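Local coordinates for RNA-directed RNA polymerase (Infectious pancreatic necrosis virus, PDB 3ZED), which probably copies the viral RNA genome as an RNA-directed RNA polymerase, adding ribonucleotides from their triphosphates, and occurs both free and covalently linked to genomic RNA, at residues T132-E137 / A631-L636; W295-G300 / P449-D454. All coordinates share one frame; numbering follows the deposited sequence.

Contact 1 of 2, residues T132-E137 / A631-L636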
# COMPACT_ATOMS: atom_id res chain seq x y z
N THR B 132 -30.58 20.24 -5.31
CA THR B 132 -31.19 21.51 -5.74
C THR B 132 -32.63 21.63 -5.22
O THR B 132 -33.02 22.71 -4.74
CB THR B 132 -31.16 21.65 -7.27
OG1 THR B 132 -29.84 21.42 -7.73
CG2 THR B 132 -31.65 23.01 -7.75
N PHE B 133 -33.42 20.55 -5.33
CA PHE B 133 -34.80 20.57 -4.83
C PHE B 133 -34.84 20.81 -3.33
O PHE B 133 -35.65 21.61 -2.88
CB PHE B 133 -35.59 19.28 -5.16
CG PHE B 133 -36.95 19.25 -4.47
CD1 PHE B 133 -37.92 20.21 -4.75
CD2 PHE B 133 -37.24 18.29 -3.51
CE1 PHE B 133 -39.16 20.19 -4.11
CE2 PHE B 133 -38.50 18.25 -2.89
CZ PHE B 133 -39.46 19.18 -3.22
N PHE B 134 -33.97 20.15 -2.57
CA PHE B 134 -34.02 20.32 -1.13
C PHE B 134 -33.46 21.69 -0.73
O PHE B 134 -33.90 22.22 0.29
CB PHE B 134 -33.35 19.15 -0.40
CG PHE B 134 -34.22 17.91 -0.40
CD1 PHE B 134 -35.48 17.91 0.20
CD2 PHE B 134 -33.78 16.73 -1.00
CE1 PHE B 134 -36.29 16.75 0.21
CE2 PHE B 134 -34.59 15.58 -1.01
CZ PHE B 134 -35.84 15.59 -0.40
N LEU B 135 -32.57 22.32 -1.56
CA LEU B 135 -32.09 23.67 -1.24
C LEU B 135 -33.25 24.70 -1.42
O LEU B 135 -33.29 25.72 -0.70
CB LEU B 135 -30.87 24.07 -2.08
CG LEU B 135 -30.25 25.46 -1.76
CD1 LEU B 135 -29.32 25.37 -0.59
CD2 LEU B 135 -29.52 26.05 -2.94
N LEU B 136 -34.15 24.42 -2.38
CA LEU B 136 -35.35 25.21 -2.68
C LEU B 136 -36.33 25.23 -1.51
O LEU B 136 -37.11 26.18 -1.40
CB LEU B 136 -36.08 24.66 -3.92
CG LEU B 136 -35.41 24.78 -5.29
CD1 LEU B 136 -36.23 24.03 -6.34
CD2 LEU B 136 -35.19 26.23 -5.70
N GLU B 137 -36.33 24.17 -0.68
CA GLU B 137 -37.28 23.96 0.43
C GLU B 137 -36.70 24.11 1.84
O GLU B 137 -37.47 24.15 2.79
CB GLU B 137 -37.87 22.53 0.34
CG GLU B 137 -38.82 22.30 -0.82
CD GLU B 137 -39.73 21.10 -0.65
OE1 GLU B 137 -39.25 20.05 -0.16
OE2 GLU B 137 -40.92 21.21 -1.03
N ALA B 631 -29.54 12.42 0.20
CA ALA B 631 -29.11 11.01 0.21
C ALA B 631 -30.13 10.10 0.92
O ALA B 631 -30.39 9.00 0.42
CB ALA B 631 -27.73 10.85 0.84
N LYS B 632 -30.71 10.54 2.07
CA LYS B 632 -31.72 9.77 2.81
C LYS B 632 -32.92 9.51 1.88
O LYS B 632 -33.37 8.37 1.76
CB LYS B 632 -32.18 10.48 4.10
CG LYS B 632 -33.23 9.72 4.92
CD LYS B 632 -33.67 10.50 6.17
CE LYS B 632 -34.37 9.61 7.17
NZ LYS B 632 -34.69 10.29 8.48
N HIS B 633 -33.37 10.57 1.19
CA HIS B 633 -34.47 10.51 0.23
C HIS B 633 -34.16 9.49 -0.88
O HIS B 633 -34.99 8.64 -1.17
CB HIS B 633 -34.75 11.89 -0.39
CG HIS B 633 -35.82 11.85 -1.43
ND1 HIS B 633 -35.51 11.75 -2.77
CD2 HIS B 633 -37.16 11.82 -1.29
CE1 HIS B 633 -36.68 11.72 -3.40
NE2 HIS B 633 -37.70 11.74 -2.55
N MET B 634 -32.96 9.57 -1.46
CA MET B 634 -32.49 8.66 -2.50
C MET B 634 -32.44 7.22 -2.00
O MET B 634 -32.87 6.32 -2.72
CB MET B 634 -31.12 9.09 -3.02
CG MET B 634 -31.17 10.30 -3.91
SD MET B 634 -31.54 9.86 -5.62
CE MET B 634 -33.29 10.04 -5.66
N SER B 635 -31.94 7.01 -0.77
CA SER B 635 -31.82 5.70 -0.15
C SER B 635 -33.19 5.06 0.11
O SER B 635 -33.36 3.87 -0.15
CB SER B 635 -31.04 5.81 1.16
OG SER B 635 -31.24 4.66 1.95
N LEU B 636 -34.17 5.84 0.61
CA LEU B 636 -35.51 5.33 0.90
C LEU B 636 -36.31 5.11 -0.39
O LEU B 636 -37.02 4.11 -0.49
CB LEU B 636 -36.27 6.24 1.89
CG LEU B 636 -35.71 6.31 3.34
CD1 LEU B 636 -36.45 7.36 4.16
CD2 LEU B 636 -35.81 4.96 4.06
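Phe134 reaches across to His633 and sets the rim of its phenyl ring against the imidazole. The pair is an offset edge-to-face (T-shaped) stack between two helices distant in sequence, 125-137 and 625-645, the first belonging to the palm region and the second to the thumb of this birnavirus polymerase. The ring centroids of Phe134 and His633 lie 5.5 Å apart, and their planes are turned by 70°, with the phenyl edge directed at the imidazole face.

The touching is done by CE2 and CZ of Phe134. The shortest approach is from Phe134 CE2 to His633 CB, at 3.7 Å, while His633 CG sits in the plane of the phenyl ring just beyond its edge. His633 CG stands anti to its own backbone N (chi1 177°), an arrangement that carries the imidazole off its helix and offers its face to the phenylalanine. The two side chains cross nearly at right angles and span backbones that stay well apart, the CA atoms of Phe134 and His633 being 9.9 Å from each other.

No hydrogen bond joins the two segments, and only about 80 Å² is buried between them; what joins them is the aromatic pair and its van der Waals contact. Phe134 also rests on Leu626, Thr629 and Ala630, which with His633 recur in the i, i+3, i+4, i+7 pattern of one side of helix 625-645. Gln130, one turn before Phe134, touches His633 as well. Within its own helix the phenyl ring is backed by its neighbour in sequence: Phe133 CD2 lies 4.0 Å above the plane of the Phe134 ring, over its centre.

Contact 2 of 2, residues W295-G300 / P449-D454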
# COMPACT_ATOMS: atom_id res chain seq x y z
N TRP B 295 13.65 -12.49 -16.39
CA TRP B 295 13.65 -11.02 -16.48
C TRP B 295 12.25 -10.44 -16.28
O TRP B 295 12.10 -9.39 -15.64
CB TRP B 295 14.24 -10.53 -17.83
CG TRP B 295 13.36 -10.81 -19.03
CD1 TRP B 295 13.42 -11.90 -19.85
CD2 TRP B 295 12.25 -10.01 -19.49
NE1 TRP B 295 12.42 -11.83 -20.80
CE2 TRP B 295 11.66 -10.70 -20.57
CE3 TRP B 295 11.68 -8.79 -19.07
CZ2 TRP B 295 10.55 -10.20 -21.27
CZ3 TRP B 295 10.56 -8.31 -19.74
CH2 TRP B 295 10.03 -9.00 -20.85
N TYR B 296 11.21 -11.12 -16.84
CA TYR B 296 9.81 -10.68 -16.86
C TYR B 296 9.20 -10.61 -15.46
O TYR B 296 8.20 -9.93 -15.27
CB TYR B 296 8.99 -11.56 -17.80
CG TYR B 296 9.11 -13.05 -17.55
CD1 TYR B 296 8.26 -13.69 -16.65
CD2 TYR B 296 10.04 -13.81 -18.23
CE1 TYR B 296 8.38 -15.05 -16.39
CE2 TYR B 296 10.16 -15.18 -18.00
CZ TYR B 296 9.32 -15.80 -17.09
OH TYR B 296 9.42 -17.15 -16.86
N LEU B 297 9.84 -11.26 -14.47
CA LEU B 297 9.41 -11.21 -13.08
C LEU B 297 9.74 -9.85 -12.44
O LEU B 297 9.31 -9.57 -11.32
CB LEU B 297 10.01 -12.36 -12.26
CG LEU B 297 9.54 -13.79 -12.57
CD1 LEU B 297 10.05 -14.77 -11.54
CD2 LEU B 297 8.02 -13.90 -12.65
N SER B 298 10.47 -8.98 -13.18
CA SER B 298 10.82 -7.64 -12.71
C SER B 298 10.14 -6.53 -13.55
O SER B 298 10.50 -5.37 -13.42
CB SER B 298 12.33 -7.44 -12.75
OG SER B 298 12.76 -7.21 -14.08
N CYS B 299 9.19 -6.91 -14.43
CA CYS B 299 8.53 -5.98 -15.33
C CYS B 299 7.04 -5.93 -15.02
O CYS B 299 6.34 -6.94 -15.18
CB CYS B 299 8.80 -6.35 -16.78
SG CYS B 299 8.28 -5.10 -18.00
N GLY B 300 6.58 -4.78 -14.54
CA GLY B 300 5.18 -4.60 -14.16
C GLY B 300 4.33 -4.05 -15.28
O GLY B 300 4.80 -3.22 -16.06
N PRO B 449 14.94 -6.45 -3.96
CA PRO B 449 14.80 -4.99 -4.11
C PRO B 449 14.92 -4.49 -5.55
O PRO B 449 14.19 -3.54 -5.89
CB PRO B 449 15.91 -4.43 -3.22
CG PRO B 449 16.10 -5.48 -2.16
CD PRO B 449 15.97 -6.77 -2.94
N SER B 450 15.74 -5.14 -6.42
CA SER B 450 15.91 -4.70 -7.82
C SER B 450 14.87 -5.29 -8.76
O SER B 450 14.83 -4.93 -9.94
CB SER B 450 17.32 -4.98 -8.33
OG SER B 450 18.19 -3.97 -7.86
N MET B 451 14.01 -6.13 -8.24
CA MET B 451 12.94 -6.68 -9.07
C MET B 451 11.75 -5.72 -9.11
O MET B 451 10.99 -5.74 -10.07
CB MET B 451 12.52 -8.05 -8.56
CG MET B 451 13.50 -9.14 -8.97
SD MET B 451 13.01 -10.65 -8.14
CE MET B 451 11.93 -11.35 -9.36
N VAL B 452 11.57 -4.89 -8.07
CA VAL B 452 10.40 -4.00 -7.99
C VAL B 452 10.80 -2.51 -7.79
O VAL B 452 9.92 -1.65 -7.83
CB VAL B 452 9.37 -4.48 -6.92
CG1 VAL B 452 8.83 -5.87 -7.26
CG2 VAL B 452 9.94 -4.45 -5.51
N VAL B 453 12.11 -2.22 -7.61
CA VAL B 453 12.60 -0.83 -7.45
C VAL B 453 13.64 -0.53 -8.52
O VAL B 453 14.64 -1.27 -8.65
CB VAL B 453 13.13 -0.49 -6.03
CG1 VAL B 453 13.36 1.01 -5.89
CG2 VAL B 453 12.22 -1.03 -4.92
N ASP B 454 13.41 0.58 -9.29
CA ASP B 454 14.25 1.07 -10.39
C ASP B 454 14.44 0.00 -11.46
O ASP B 454 15.55 -0.14 -12.00
CB ASP B 454 15.63 1.58 -9.89
CG ASP B 454 15.62 2.89 -9.11
OD1 ASP B 454 14.66 3.68 -9.29
OD2 ASP B 454 16.57 3.13 -8.35
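The 3-10 turn 295-298, which leads into strand 299-310, comes against the weakly bonded last turn of helix 438-452, with the CA atoms of Ser298 and Met451 only 4.3 Å apart. Backbone meets backbone here without a conventional hydrogen bond: Ser298 CA makes a bent C-H···O contact with Met451 O, 3.3 Å away (127° at the hydrogen). Ser298 O and Met451 O, both acceptors, share the one hydroxyl of Ser455 as a hydrogen-bonding partner.

Met451 contributes the largest share of the buried surface, about half. Its chain runs extended to the sulfur and then bends (chi3 91°), bringing the methyl CE to 3.6 Å from Leu297 CB. Ser298 turns its hydroxyl back into its own turn, where OG makes a 2.8 Å hydrogen bond in the carbonyl plane of Trp295 O; that oxygen also accepts from Ser298 N, so two hydrogen bonds from Ser298 converge on it.

Beyond the contact, Gly300 makes backbone hydrogen bonds with Ser456 and Leu458, and strands 299-310 and 456-459 run parallel. The arrangement is thus a buried junction at the entrance to a parallel strand pair of a mixed sheet, with the side chain of Leu297 about 5 Å from that of Pro250 in the predicted GTP-binding loop.

The two contacts share no helix or strand and lie on opposite sides of the chain's centre, their own centres 51 Å apart. Contact 1 is a small surface contact bringing together the palm and thumb regions, whereas contact 2 is buried and falls wholly within the palm region. Along the sequence, both segments of contact 2 fall between those of contact 1. Their chemistry follows their places: at the periphery two ring side chains bridge segments whose nearest CA atoms are well separated, while in the interior the main chains themselves meet in a C-H···O contact, with apolar side-chain packing beside it, next to a sheet and close to a predicted nucleotide site.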